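Local structure of eukaryotic translation initiation factor 4 gamma 5 (Trypanosoma cruzi, 6OZU) at residues 161-171 with 211-221. The protein probably takes part in translation initiation as an eIF4G-type scaffold, its MIF4G domain being the kind that in relatives binds the helicase eIF4A. Numbering follows the deposited sequence.
With SO4 (sulfate ion), chain D; SO4 (sulfate ion), chain E; SO4 (sulfate ion), chain G; SO4 (sulfate ion), chain H.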
loop_
_atom_site.group_PDB
_atom_site.type_symbol
_atom_site.label_atom_id
_atom_site.label_comp_id
_atom_site.label_asym_id
_atom_site.label_seq_id
_atom_site.Cartn_x
_atom_site.Cartn_y
_atom_site.Cartn_z
ATOM N N LEU A 161 -10.089 -9.637 -4.417
ATOM C CA LEU A 161 -11.176 -10.479 -3.926
ATOM C C LEU A 161 -12.087 -11.035 -5.013
ATOM O O LEU A 161 -12.466 -12.202 -4.939
ATOM C CB LEU A 161 -12.023 -9.726 -2.890
ATOM C CG LEU A 161 -11.336 -9.225 -1.594
ATOM C CD1 LEU A 161 -12.283 -8.305 -0.832
ATOM C CD2 LEU A 161 -10.887 -10.391 -0.690
ATOM N N TYR A 162 -12.490 -10.197 -5.984
ATOM C CA TYR A 162 -13.397 -10.594 -7.068
ATOM C C TYR A 162 -12.700 -11.073 -8.335
ATOM O O TYR A 162 -13.384 -11.518 -9.252
ATOM C CB TYR A 162 -14.392 -9.472 -7.406
ATOM C CG TYR A 162 -15.360 -9.119 -6.290
ATOM C CD1 TYR A 162 -16.488 -9.894 -6.052
ATOM C CD2 TYR A 162 -15.187 -7.966 -5.528
ATOM C CE1 TYR A 162 -17.411 -9.545 -5.066
ATOM C CE2 TYR A 162 -16.093 -7.616 -4.528
ATOM C CZ TYR A 162 -17.208 -8.407 -4.305
ATOM O OH TYR A 162 -18.101 -8.089 -3.324
ATOM N N GLY A 163 -11.368 -11.012 -8.370
ATOM C CA GLY A 163 -10.589 -11.422 -9.527
ATOM C C GLY A 163 -10.320 -10.283 -10.487
ATOM O O GLY A 163 -11.035 -9.270 -10.481
ATOM N N THR A 164 -9.291 -10.447 -11.325
ATOM C CA THR A 164 -8.900 -9.442 -12.323
ATOM C C THR A 164 -10.018 -9.240 -13.372
ATOM O O THR A 164 -10.248 -8.109 -13.803
ATOM C CB THR A 164 -7.503 -9.750 -12.911
ATOM O OG1 THR A 164 -7.409 -11.142 -13.258
ATOM C CG2 THR A 164 -6.377 -9.401 -11.928
ATOM N N GLU A 165 -10.765 -10.319 -13.697
ATOM C CA GLU A 165 -11.920 -10.269 -14.599
ATOM C C GLU A 165 -13.234 -9.954 -13.809
ATOM O O GLU A 165 -14.297 -9.813 -14.422
ATOM C CB GLU A 165 -12.033 -11.566 -15.426
ATOM N N ARG A 166 -13.138 -9.828 -12.446
ATOM C CA ARG A 166 -14.215 -9.500 -11.487
ATOM C C ARG A 166 -15.400 -10.500 -11.509
ATOM O O ARG A 166 -16.501 -10.169 -11.049
ATOM C CB ARG A 166 -14.701 -8.039 -11.645
ATOM C CG ARG A 166 -13.960 -7.023 -10.771
ATOM C CD ARG A 166 -12.739 -6.448 -11.463
ATOM N NE ARG A 166 -12.263 -5.231 -10.804
ATOM C CZ ARG A 166 -11.055 -4.708 -10.984
ATOM N NH1 ARG A 166 -10.708 -3.593 -10.351
ATOM N NH2 ARG A 166 -10.180 -5.299 -11.794
ATOM N N LYS A 167 -15.148 -11.741 -11.969
ATOM C CA LYS A 167 -16.192 -12.758 -12.075
ATOM C C LYS A 167 -16.173 -13.821 -10.952
ATOM O O LYS A 167 -17.029 -14.714 -10.972
ATOM C CB LYS A 167 -16.158 -13.420 -13.470
ATOM C CG LYS A 167 -16.858 -12.595 -14.550
ATOM C CD LYS A 167 -16.958 -13.343 -15.881
ATOM C CE LYS A 167 -18.341 -13.900 -16.141
ATOM N NZ LYS A 167 -18.413 -14.632 -17.434
ATOM N N ARG A 168 -15.246 -13.706 -9.965
ATOM C CA ARG A 168 -15.110 -14.672 -8.854
ATOM C C ARG A 168 -16.227 -14.618 -7.821
ATOM O O ARG A 168 -16.702 -13.537 -7.469
ATOM C CB ARG A 168 -13.764 -14.541 -8.126
ATOM C CG ARG A 168 -12.541 -14.840 -8.979
ATOM C CD ARG A 168 -11.328 -15.033 -8.097
ATOM N NE ARG A 168 -11.434 -16.272 -7.328
ATOM C CZ ARG A 168 -10.664 -17.339 -7.512
ATOM N NH1 ARG A 168 -9.700 -17.323 -8.424
ATOM N NH2 ARG A 168 -10.839 -18.425 -6.769
ATOM N N ARG A 169 -16.618 -15.796 -7.315
ATOM C CA ARG A 169 -17.625 -15.935 -6.257
ATOM C C ARG A 169 -16.955 -15.646 -4.903
ATOM O O ARG A 169 -17.532 -14.962 -4.065
ATOM C CB ARG A 169 -18.238 -17.345 -6.266
ATOM C CG ARG A 169 -19.204 -17.584 -7.418
ATOM C CD ARG A 169 -19.878 -18.940 -7.339
ATOM N NE ARG A 169 -20.971 -19.062 -8.310
ATOM C CZ ARG A 169 -22.242 -18.750 -8.067
ATOM N NH1 ARG A 169 -23.160 -18.895 -9.015
ATOM N NH2 ARG A 169 -22.606 -18.289 -6.874
ATOM N N PHE A 170 -15.699 -16.106 -4.742
ATOM C CA PHE A 170 -14.881 -15.972 -3.547
ATOM C C PHE A 170 -13.394 -15.871 -3.937
ATOM O O PHE A 170 -13.004 -16.503 -4.922
ATOM C CB PHE A 170 -15.123 -17.198 -2.640
ATOM C CG PHE A 170 -14.681 -17.036 -1.211
ATOM C CD1 PHE A 170 -15.323 -16.138 -0.364
ATOM C CD2 PHE A 170 -13.642 -17.796 -0.700
ATOM C CE1 PHE A 170 -14.914 -15.985 0.958
ATOM C CE2 PHE A 170 -13.244 -17.652 0.634
ATOM C CZ PHE A 170 -13.885 -16.750 1.455
ATOM N N PRO A 171 -12.549 -15.095 -3.198
ATOM C CA PRO A 171 -11.128 -14.985 -3.586
ATOM C C PRO A 171 -10.312 -16.268 -3.557
ATOM O O PRO A 171 -10.618 -17.210 -2.824
ATOM C CB PRO A 171 -10.555 -13.958 -2.601
ATOM C CG PRO A 171 -11.498 -13.930 -1.484
ATOM C CD PRO A 171 -12.843 -14.256 -2.017
ATOM N N MET A 211 -21.365 -4.651 -4.216
ATOM C CA MET A 211 -20.798 -5.098 -5.492
ATOM C C MET A 211 -21.228 -6.534 -5.804
ATOM O O MET A 211 -20.516 -7.292 -6.469
ATOM C CB MET A 211 -19.277 -4.936 -5.505
ATOM C CG MET A 211 -18.849 -3.510 -5.682
ATOM S SD MET A 211 -17.057 -3.339 -5.659
ATOM C CE MET A 211 -16.937 -1.574 -5.534
ATOM N N HIS A 212 -22.433 -6.874 -5.319
ATOM C CA HIS A 212 -23.175 -8.129 -5.443
ATOM C C HIS A 212 -22.379 -9.360 -4.967
ATOM O O HIS A 212 -22.209 -10.316 -5.733
ATOM C CB HIS A 212 -23.733 -8.292 -6.862
ATOM C CG HIS A 212 -24.550 -7.104 -7.278
ATOM N ND1 HIS A 212 -25.870 -6.948 -6.860
ATOM C CD2 HIS A 212 -24.181 -6.006 -7.977
ATOM C CE1 HIS A 212 -26.268 -5.786 -7.357
ATOM N NE2 HIS A 212 -25.286 -5.184 -8.038
ATOM N N PRO A 213 -21.930 -9.377 -3.678
ATOM C CA PRO A 213 -21.214 -10.547 -3.168
ATOM C C PRO A 213 -22.140 -11.748 -2.990
ATOM O O PRO A 213 -23.340 -11.588 -2.725
ATOM C CB PRO A 213 -20.696 -10.065 -1.808
ATOM C CG PRO A 213 -21.633 -9.044 -1.379
ATOM C CD PRO A 213 -22.060 -8.347 -2.623
ATOM N N GLN A 214 -21.567 -12.952 -3.113
ATOM C CA GLN A 214 -22.290 -14.200 -2.901
ATOM C C GLN A 214 -22.270 -14.563 -1.393
ATOM O O GLN A 214 -21.912 -13.712 -0.576
ATOM C CB GLN A 214 -21.760 -15.317 -3.821
ATOM C CG GLN A 214 -22.002 -15.076 -5.316
ATOM C CD GLN A 214 -23.457 -14.832 -5.638
ATOM O OE1 GLN A 214 -23.872 -13.696 -5.908
ATOM N NE2 GLN A 214 -24.268 -15.889 -5.592
ATOM N N ARG A 215 -22.698 -15.788 -1.020
ATOM C CA ARG A 215 -22.805 -16.229 0.376
ATOM C C ARG A 215 -21.474 -16.132 1.144
ATOM O O ARG A 215 -21.444 -15.490 2.201
ATOM C CB ARG A 215 -23.409 -17.662 0.492
ATOM C CG ARG A 215 -24.756 -17.946 -0.191
ATOM C CD ARG A 215 -25.084 -19.419 -0.145
ATOM N NE ARG A 215 -24.646 -20.159 -1.338
ATOM C CZ ARG A 215 -24.956 -21.425 -1.604
ATOM N NH1 ARG A 215 -25.736 -22.112 -0.782
ATOM N NH2 ARG A 215 -24.492 -22.010 -2.700
ATOM N N ARG A 216 -20.376 -16.736 0.613
ATOM C CA ARG A 216 -19.079 -16.723 1.296
ATOM C C ARG A 216 -18.482 -15.327 1.307
ATOM O O ARG A 216 -17.874 -14.941 2.309
ATOM C CB ARG A 216 -18.081 -17.711 0.679
ATOM C CG ARG A 216 -18.301 -19.193 0.937
ATOM C CD ARG A 216 -17.482 -20.014 -0.052
ATOM N NE ARG A 216 -17.879 -19.704 -1.428
ATOM C CZ ARG A 216 -17.239 -20.071 -2.531
ATOM N NH1 ARG A 216 -16.104 -20.758 -2.454
ATOM N NH2 ARG A 216 -17.727 -19.753 -3.718
ATOM N N MET A 217 -18.691 -14.561 0.208
ATOM C CA MET A 217 -18.190 -13.198 0.033
ATOM C C MET A 217 -18.862 -12.204 0.991
ATOM O O MET A 217 -18.203 -11.297 1.515
ATOM C CB MET A 217 -18.305 -12.745 -1.430
ATOM C CG MET A 217 -17.445 -11.533 -1.753
ATOM S SD MET A 217 -15.664 -11.836 -1.569
ATOM C CE MET A 217 -15.192 -11.787 -3.234
ATOM N N GLN A 218 -20.168 -12.372 1.214
ATOM C CA GLN A 218 -20.901 -11.531 2.132
ATOM C C GLN A 218 -20.530 -11.867 3.555
ATOM O O GLN A 218 -20.386 -10.950 4.358
ATOM C CB GLN A 218 -22.390 -11.668 1.912
ATOM C CG GLN A 218 -23.026 -10.311 1.742
ATOM C CD GLN A 218 -24.502 -10.357 1.936
ATOM O OE1 GLN A 218 -24.978 -10.549 3.043
ATOM N NE2 GLN A 218 -25.249 -10.171 0.861
ATOM N N PHE A 219 -20.334 -13.170 3.869
ATOM C CA PHE A 219 -19.912 -13.595 5.204
ATOM C C PHE A 219 -18.510 -13.046 5.505
ATOM O O PHE A 219 -18.286 -12.535 6.599
ATOM C CB PHE A 219 -19.989 -15.130 5.383
ATOM C CG PHE A 219 -19.809 -15.580 6.817
ATOM C CD1 PHE A 219 -20.861 -15.509 7.728
ATOM C CD2 PHE A 219 -18.573 -16.036 7.271
ATOM C CE1 PHE A 219 -20.677 -15.881 9.070
ATOM C CE2 PHE A 219 -18.397 -16.419 8.614
ATOM C CZ PHE A 219 -19.451 -16.339 9.501
ATOM N N LEU A 220 -17.604 -13.090 4.514
ATOM C CA LEU A 220 -16.243 -12.578 4.640
ATOM C C LEU A 220 -16.225 -11.093 4.981
ATOM O O LEU A 220 -15.611 -10.715 5.979
ATOM C CB LEU A 220 -15.428 -12.845 3.372
ATOM C CG LEU A 220 -13.968 -12.377 3.414
ATOM C CD1 LEU A 220 -13.049 -13.525 3.467
ATOM C CD2 LEU A 220 -13.640 -11.532 2.248
ATOM N N LEU A 221 -16.901 -10.258 4.170
ATOM C CA LEU A 221 -16.946 -8.803 4.358
ATOM C C LEU A 221 -17.687 -8.366 5.621
ATOM O O LEU A 221 -17.211 -7.458 6.309
ATOM C CB LEU A 221 -17.503 -8.129 3.120
ATOM C CG LEU A 221 -16.688 -8.305 1.836
ATOM C CD1 LEU A 221 -17.526 -8.002 0.611
ATOM C CD2 LEU A 221 -15.367 -7.497 1.883
HETATM S S SO4 D . -21.401 -19.121 -3.009
HETATM O O1 SO4 D . -20.688 -19.425 -4.254
HETATM O O2 SO4 D . -22.662 -18.415 -3.282
HETATM O O3 SO4 D . -20.516 -18.309 -2.165
HETATM O O4 SO4 D . -21.713 -20.380 -2.342
HETATM S S SO4 E . -15.058 -19.766 -6.906
HETATM O O1 SO4 E . -14.394 -20.327 -8.082
HETATM O O2 SO4 E . -14.951 -18.307 -6.995
HETATM O O3 SO4 E . -16.463 -20.190 -6.868
HETATM O O4 SO4 E . -14.412 -20.253 -5.680
HETATM S S SO4 G . -8.072 -14.228 -10.548
HETATM O O1 SO4 G . -9.372 -14.065 -11.216
HETATM O O2 SO4 G . -7.037 -13.505 -11.291
HETATM O O3 SO4 G . -8.127 -13.704 -9.177
HETATM O O4 SO4 G . -7.734 -15.652 -10.509
HETATM S S SO4 H . -8.210 -20.803 -8.707
HETATM O O1 SO4 H . -6.996 -20.703 -7.892
HETATM O O2 SO4 H . -8.217 -19.734 -9.711
HETATM O O3 SO4 H . -9.384 -20.683 -7.837
HETATM O O4 SO4 H . -8.242 -22.103 -9.378
HETATM O O HOH W 1 -19.730 -11.801 -7.604
HETATM O O HOH W 2 -19.128 -15.966 -2.175
HETATM O O HOH W 3 -19.301 -12.761 -4.713
#
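F170 and M217 bring the two backbones to 5.6 Å between their CA atoms, where the loop joining helices 150-162 and 173-186 of this all-helical MIF4G domain meets the first turns of helix 215-235. M217 carries the buried side of the contact. CG lies anti to the backbone N (chi1 -163°), the chain then bends at chi2 and again at chi3, and the methyl comes to lie over one face of the Y162 ring: CE is 3.8 Å from the ring centroid and 21° off the normal, a CH-pi contact. The same CE also packs against P171 CD at 3.6 Å, while Y162 OH is hydrogen-bonded to L208 O at the end of helix 194-208. The F170 ring has R216 CD over one face and its own neighbour P171 CD over the opposite face, both toward the rim, with R216 CB 3.3 Å from F170 CD1; F170 CB sits over the centre of the R216 guanidinium, whose plane is tilted 20° from the ring. Nearer the surface, the sulfate of chain D, probably from the crystallisation liquor, accepts bonds from R216 N and NE through O3 and from R216 NH2 through O1, and from R215 NE through O2. Waters join the backbones: one donates to R169 O and accepts from Q214 N, the N-cap residue; another, 2.7 Å from R169 O, accepts from M217 N and donates to sulfate O3.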